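Local coordinates for protein 2'-deoxycytidine 5'-triphosphate deaminase (Agrobacterium tumefaciens, PDB 2R9Q) that probably deaminates dCTP to dUTP with release of ammonia, supplying a precursor for thymidine nucleotide synthesis, at residues I206-F211 with Y261-R266; G215-R220 with L245-R250. One frame throughout, in Å; residues are numbered along the deposited sequence.

Interaction 1. Residues I206-F211 with Y261-R266; sequences IDLKGF and YILVSR
I206 and S265 form a single beta bridge, CA to CA 4.6 Å, where the loop leaving strand 202-205 meets strand 261-269 just before its corner at R266. Next to the bridge, D207 N donates to V264 O at 2.9 Å in a bond that is close to straight (166° at the hydrogen). The return link passes through a water, which donates to D207 O (2.7 Å) and accepts from V264 N (2.8 Å), so both backbone polar atoms of V264 are engaged. Apolar side chains flank this seam. I206 crosses L263 obliquely, its CD1 lying 3.8 Å from L263 CB. F211 and V264 meet tip to tip, with F211 CE1 3.3 Å from V264 CG1; this short approach and an unstaggered chi1 (28°) make the V264 methyl placement doubtful. The methylene CG of R266 packs 3.5 Å from D207 CB, yet the two charged ends go separate ways: the D207 carboxylate pairs with R312, while R266 NE bonds to S205. D207 OD1 accepts from K209 N at 3.1 Å, closing an Asx turn. The arrangement is an Asx turn beside a single beta bridge whose return link is a water, in the mainly beta C-terminal domain of the dUTPase clan.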
loop_
_atom_site.group_PDB
_atom_site.type_symbol
_atom_site.label_atom_id
_atom_site.label_comp_id
_atom_site.label_asym_id
_atom_site.label_seq_id
_atom_site.Cartn_x
_atom_site.Cartn_y
_atom_site.Cartn_z
ATOM N N ILE B 206 -14.981 9.735 22.419
ATOM C CA ILE B 206 -15.476 9.705 21.051
ATOM C C ILE B 206 -16.977 9.432 20.975
ATOM O O ILE B 206 -17.479 8.549 21.641
ATOM C CB ILE B 206 -14.646 8.701 20.157
ATOM C CG1 ILE B 206 -14.700 9.132 18.690
ATOM C CG2 ILE B 206 -15.081 7.270 20.360
ATOM C CD1 ILE B 206 -13.721 10.268 18.381
ATOM N N ASP B 207 -17.676 10.205 20.154
ATOM C CA ASP B 207 -19.086 10.004 19.906
ATOM C C ASP B 207 -19.294 9.227 18.622
ATOM O O ASP B 207 -19.112 9.762 17.527
ATOM C CB ASP B 207 -19.799 11.334 19.791
ATOM C CG ASP B 207 -21.299 11.207 19.954
ATOM O OD1 ASP B 207 -21.913 10.195 19.506
ATOM O OD2 ASP B 207 -21.868 12.139 20.559
ATOM N N LEU B 208 -19.716 7.981 18.768
ATOM C CA LEU B 208 -19.969 7.080 17.656
ATOM C C LEU B 208 -21.475 6.702 17.526
ATOM O O LEU B 208 -21.837 5.798 16.789
ATOM C CB LEU B 208 -19.081 5.835 17.837
ATOM C CG LEU B 208 -17.790 5.688 17.039
ATOM C CD1 LEU B 208 -17.289 7.001 16.484
ATOM C CD2 LEU B 208 -16.713 4.978 17.879
ATOM N N LYS B 209 -22.339 7.425 18.234
ATOM C CA LYS B 209 -23.785 7.135 18.236
ATOM C C LYS B 209 -24.483 7.702 16.999
ATOM O O LYS B 209 -25.404 7.077 16.462
ATOM C CB LYS B 209 -24.465 7.609 19.528
ATOM C CG LYS B 209 -25.114 6.491 20.347
ATOM C CD LYS B 209 -24.132 5.746 21.244
ATOM C CE LYS B 209 -24.820 4.722 22.136
ATOM N NZ LYS B 209 -25.433 3.583 21.363
ATOM N N GLY B 210 -24.030 8.859 16.529
ATOM C CA GLY B 210 -24.504 9.388 15.261
ATOM C C GLY B 210 -25.179 10.729 15.422
ATOM O O GLY B 210 -25.649 11.056 16.490
ATOM N N PHE B 211 -25.198 11.510 14.351
ATOM C CA PHE B 211 -25.826 12.830 14.374
ATOM C C PHE B 211 -26.870 12.967 13.292
ATOM O O PHE B 211 -26.642 12.588 12.151
ATOM C CB PHE B 211 -24.765 13.921 14.245
ATOM C CG PHE B 211 -23.800 13.933 15.395
ATOM C CD1 PHE B 211 -22.495 13.475 15.238
ATOM C CD2 PHE B 211 -24.215 14.360 16.651
ATOM C CE1 PHE B 211 -21.628 13.463 16.310
ATOM C CE2 PHE B 211 -23.358 14.353 17.710
ATOM C CZ PHE B 211 -22.062 13.904 17.548
ATOM N N TYR B 261 -9.739 9.435 9.482
ATOM C CA TYR B 261 -11.100 9.590 9.910
ATOM C C TYR B 261 -11.273 10.955 10.584
ATOM O O TYR B 261 -10.481 11.340 11.425
ATOM C CB TYR B 261 -11.504 8.460 10.879
ATOM C CG TYR B 261 -11.448 7.056 10.300
ATOM C CD1 TYR B 261 -12.580 6.470 9.752
ATOM C CD2 TYR B 261 -10.275 6.346 10.270
ATOM C CE1 TYR B 261 -12.541 5.216 9.191
ATOM C CE2 TYR B 261 -10.224 5.090 9.718
ATOM C CZ TYR B 261 -11.372 4.500 9.171
ATOM O OH TYR B 261 -11.330 3.180 8.615
ATOM N N ILE B 262 -12.317 11.686 10.209
ATOM C CA ILE B 262 -12.684 12.919 10.908
ATOM C C ILE B 262 -13.895 12.579 11.755
ATOM O O ILE B 262 -14.958 12.235 11.246
ATOM C CB ILE B 262 -13.011 14.117 9.953
ATOM C CG1 ILE B 262 -11.793 14.497 9.119
ATOM C CG2 ILE B 262 -13.484 15.317 10.739
ATOM C CD1 ILE B 262 -12.143 15.358 7.911
ATOM N N LEU B 263 -13.699 12.691 13.061
ATOM C CA LEU B 263 -14.660 12.266 14.041
ATOM C C LEU B 263 -14.891 13.352 15.082
ATOM O O LEU B 263 -14.191 14.373 15.117
ATOM C CB LEU B 263 -14.194 10.952 14.689
ATOM C CG LEU B 263 -14.043 9.726 13.783
ATOM C CD1 LEU B 263 -13.342 8.631 14.554
ATOM C CD2 LEU B 263 -15.400 9.269 13.235
ATOM N N VAL B 264 -15.899 13.128 15.926
ATOM C CA VAL B 264 -16.329 14.125 16.905
ATOM C C VAL B 264 -16.361 13.612 18.370
ATOM O O VAL B 264 -16.738 12.484 18.656
ATOM C CB VAL B 264 -17.663 14.888 16.433
ATOM C CG1 VAL B 264 -18.505 14.038 15.537
ATOM C CG2 VAL B 264 -18.457 15.417 17.602
ATOM N N SER B 265 -15.909 14.475 19.268
ATOM C CA SER B 265 -15.998 14.264 20.706
ATOM C C SER B 265 -17.441 14.238 21.243
ATOM O O SER B 265 -18.305 14.951 20.751
ATOM C CB SER B 265 -15.182 15.339 21.448
ATOM O OG SER B 265 -15.834 16.591 21.515
ATOM N N ARG B 266 -17.687 13.424 22.263
ATOM C CA ARG B 266 -18.971 13.477 22.976
ATOM C C ARG B 266 -19.083 14.780 23.765
ATOM O O ARG B 266 -20.136 15.415 23.767
ATOM C CB ARG B 266 -19.133 12.305 23.938
ATOM C CG ARG B 266 -19.235 10.958 23.273
ATOM C CD ARG B 266 -19.750 9.909 24.238
ATOM N NE ARG B 266 -18.972 9.959 25.452
ATOM C CZ ARG B 266 -19.442 9.779 26.679
ATOM N NH1 ARG B 266 -20.733 9.521 26.917
ATOM N NH2 ARG B 266 -18.600 9.874 27.687
HETATM O O HOH W 1 -17.540 10.841 15.650
#

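Interaction 2. Residues G215-R220 with L245-R250; sequences GLIGYR and LFARGR
L245 pairs with G218, and its side chain reaches R220, so it can be traced outward along strand 216-221. Its CB sits 3.8 Å from I217 CG1 and also near G218 O. CG stays near G218 O and comes toward R220 N. At the branch, CD1 comes 4.2 Å from Y219 C, while CD2 rests over one face of the R220 guanidinium, 3.6 Å above its plane and over its centre; CZ and NH2 of R220 are both 3.7 Å from L245 CD2. This is an apolar methyl on a flat cation, the two side chains crossing at about a right angle. R220 bends at chi3 (59°), which sets NE off the line of its chain, and NH2 forms a salt bridge with E243.

In the backbone, L245 N donates to G218 O and L245 O accepts from I217 N, the latter at 2.7 Å and almost straight (178°). A247 N donates to G215 O at 2.9 Å. From the L216-F246 pair to the G218-L245 pair, one strand advances two residues and the other one: a beta bulge between L216 and G218.

Strand 242-246 is an outermost strand of its sheet within the chain, with strand 216-221 between it and strand 261-269; L253 of strand 252-255 and Y261 also pack on L245.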
loop_
_atom_site.group_PDB
_atom_site.type_symbol
_atom_site.label_atom_id
_atom_site.label_comp_id
_atom_site.label_asym_id
_atom_site.label_seq_id
_atom_site.Cartn_x
_atom_site.Cartn_y
_atom_site.Cartn_z
ATOM N N GLY B 215 -27.875 9.568 11.040
ATOM C CA GLY B 215 -26.866 9.041 11.971
ATOM C C GLY B 215 -25.394 9.158 11.568
ATOM O O GLY B 215 -24.601 8.270 11.875
ATOM N N LEU B 216 -25.044 10.272 10.913
ATOM C CA LEU B 216 -23.668 10.647 10.537
ATOM C C LEU B 216 -22.691 10.675 11.721
ATOM O O LEU B 216 -22.944 11.367 12.716
ATOM C CB LEU B 216 -23.668 12.038 9.836
ATOM C CG LEU B 216 -22.322 12.639 9.375
ATOM C CD1 LEU B 216 -21.785 11.925 8.142
ATOM C CD2 LEU B 216 -22.404 14.161 9.142
ATOM N N ILE B 217 -21.581 9.934 11.598
ATOM C CA ILE B 217 -20.546 9.892 12.652
ATOM C C ILE B 217 -19.291 10.716 12.284
ATOM O O ILE B 217 -18.565 11.171 13.140
ATOM C CB ILE B 217 -20.105 8.411 13.127
ATOM C CG1 ILE B 217 -19.348 7.681 12.045
ATOM C CG2 ILE B 217 -21.237 7.531 13.712
ATOM C CD1 ILE B 217 -19.111 6.182 12.449
ATOM N N GLY B 218 -19.053 10.901 11.001
ATOM C CA GLY B 218 -17.853 11.529 10.532
ATOM C C GLY B 218 -17.480 11.155 9.115
ATOM O O GLY B 218 -18.299 10.739 8.313
ATOM N N TYR B 219 -16.222 11.351 8.793
ATOM C CA TYR B 219 -15.758 11.238 7.424
ATOM C C TYR B 219 -14.483 10.396 7.371
ATOM O O TYR B 219 -13.704 10.405 8.293
ATOM C CB TYR B 219 -15.538 12.630 6.815
ATOM C CG TYR B 219 -16.824 13.438 6.686
ATOM C CD1 TYR B 219 -17.643 13.303 5.575
ATOM C CD2 TYR B 219 -17.224 14.296 7.695
ATOM C CE1 TYR B 219 -18.808 14.022 5.462
ATOM C CE2 TYR B 219 -18.404 15.032 7.609
ATOM C CZ TYR B 219 -19.188 14.891 6.490
ATOM O OH TYR B 219 -20.340 15.600 6.392
ATOM N N ARG B 220 -14.336 9.670 6.268
ATOM C CA ARG B 220 -13.106 9.053 5.840
ATOM C C ARG B 220 -12.599 9.737 4.544
ATOM O O ARG B 220 -13.367 10.047 3.633
ATOM C CB ARG B 220 -13.378 7.576 5.653
ATOM C CG ARG B 220 -12.227 6.755 5.239
ATOM C CD ARG B 220 -12.540 5.302 5.423
ATOM N NE ARG B 220 -13.707 4.930 4.636
ATOM C CZ ARG B 220 -14.567 3.944 4.943
ATOM N NH1 ARG B 220 -14.418 3.191 6.037
ATOM N NH2 ARG B 220 -15.606 3.708 4.140
ATOM N N LEU B 245 -19.767 8.677 6.933
ATOM C CA LEU B 245 -19.856 7.406 7.641
ATOM C C LEU B 245 -21.032 7.503 8.607
ATOM O O LEU B 245 -21.218 8.517 9.304
ATOM C CB LEU B 245 -18.576 7.078 8.422
ATOM C CG LEU B 245 -17.206 6.982 7.742
ATOM C CD1 LEU B 245 -16.102 6.774 8.814
ATOM C CD2 LEU B 245 -17.164 5.887 6.641
ATOM N N PHE B 246 -21.810 6.429 8.639
ATOM C CA PHE B 246 -23.100 6.438 9.303
ATOM C C PHE B 246 -23.118 5.289 10.285
ATOM O O PHE B 246 -22.731 4.204 9.912
ATOM C CB PHE B 246 -24.257 6.310 8.293
ATOM C CG PHE B 246 -24.265 7.357 7.233
ATOM C CD1 PHE B 246 -23.773 7.087 5.966
ATOM C CD2 PHE B 246 -24.787 8.608 7.492
ATOM C CE1 PHE B 246 -23.785 8.052 4.972
ATOM C CE2 PHE B 246 -24.812 9.588 6.501
ATOM C CZ PHE B 246 -24.308 9.307 5.233
ATOM N N ALA B 247 -23.528 5.567 11.527
ATOM C CA ALA B 247 -23.838 4.548 12.529
ATOM C C ALA B 247 -24.894 3.614 11.949
ATOM O O ALA B 247 -25.947 4.068 11.560
ATOM C CB ALA B 247 -24.359 5.202 13.826
ATOM N N ARG B 248 -24.599 2.324 11.848
ATOM C CA ARG B 248 -25.579 1.356 11.328
ATOM C C ARG B 248 -25.925 0.345 12.403
ATOM O O ARG B 248 -27.094 0.109 12.652
ATOM C CB ARG B 248 -25.062 0.645 10.060
ATOM N N GLY B 249 -24.915 -0.250 13.040
ATOM C CA GLY B 249 -25.124 -1.347 14.002
ATOM C C GLY B 249 -24.871 -0.934 15.437
ATOM O O GLY B 249 -25.613 -0.117 15.990
ATOM N N ARG B 250 -23.836 -1.518 16.044
ATOM C CA ARG B 250 -23.365 -1.097 17.378
ATOM C C ARG B 250 -22.602 0.236 17.248
ATOM O O ARG B 250 -22.189 0.614 16.141
ATOM C CB ARG B 250 -22.477 -2.182 18.019
#

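Both contacts engage one antiparallel sheet, in which strands 261-269 and 216-221 are neighbours, and interaction 2 is nested inside the loop closed by interaction 1. Their centres lie 8 Å apart, and probable hydrogen bonds join them: I262 N to Y219 O (2.7 Å) and F211 N to L216 O (2.8 Å). Interaction 1 is mostly buried, six of its eight touching residues being so; it ties a loop to a strand with one direct bond and a water. Interaction 2, with four of nine touching residues buried, pairs an outermost strand through three direct backbone bonds, and it adds a leucine methyl over a guanidinium to its apolar contacts.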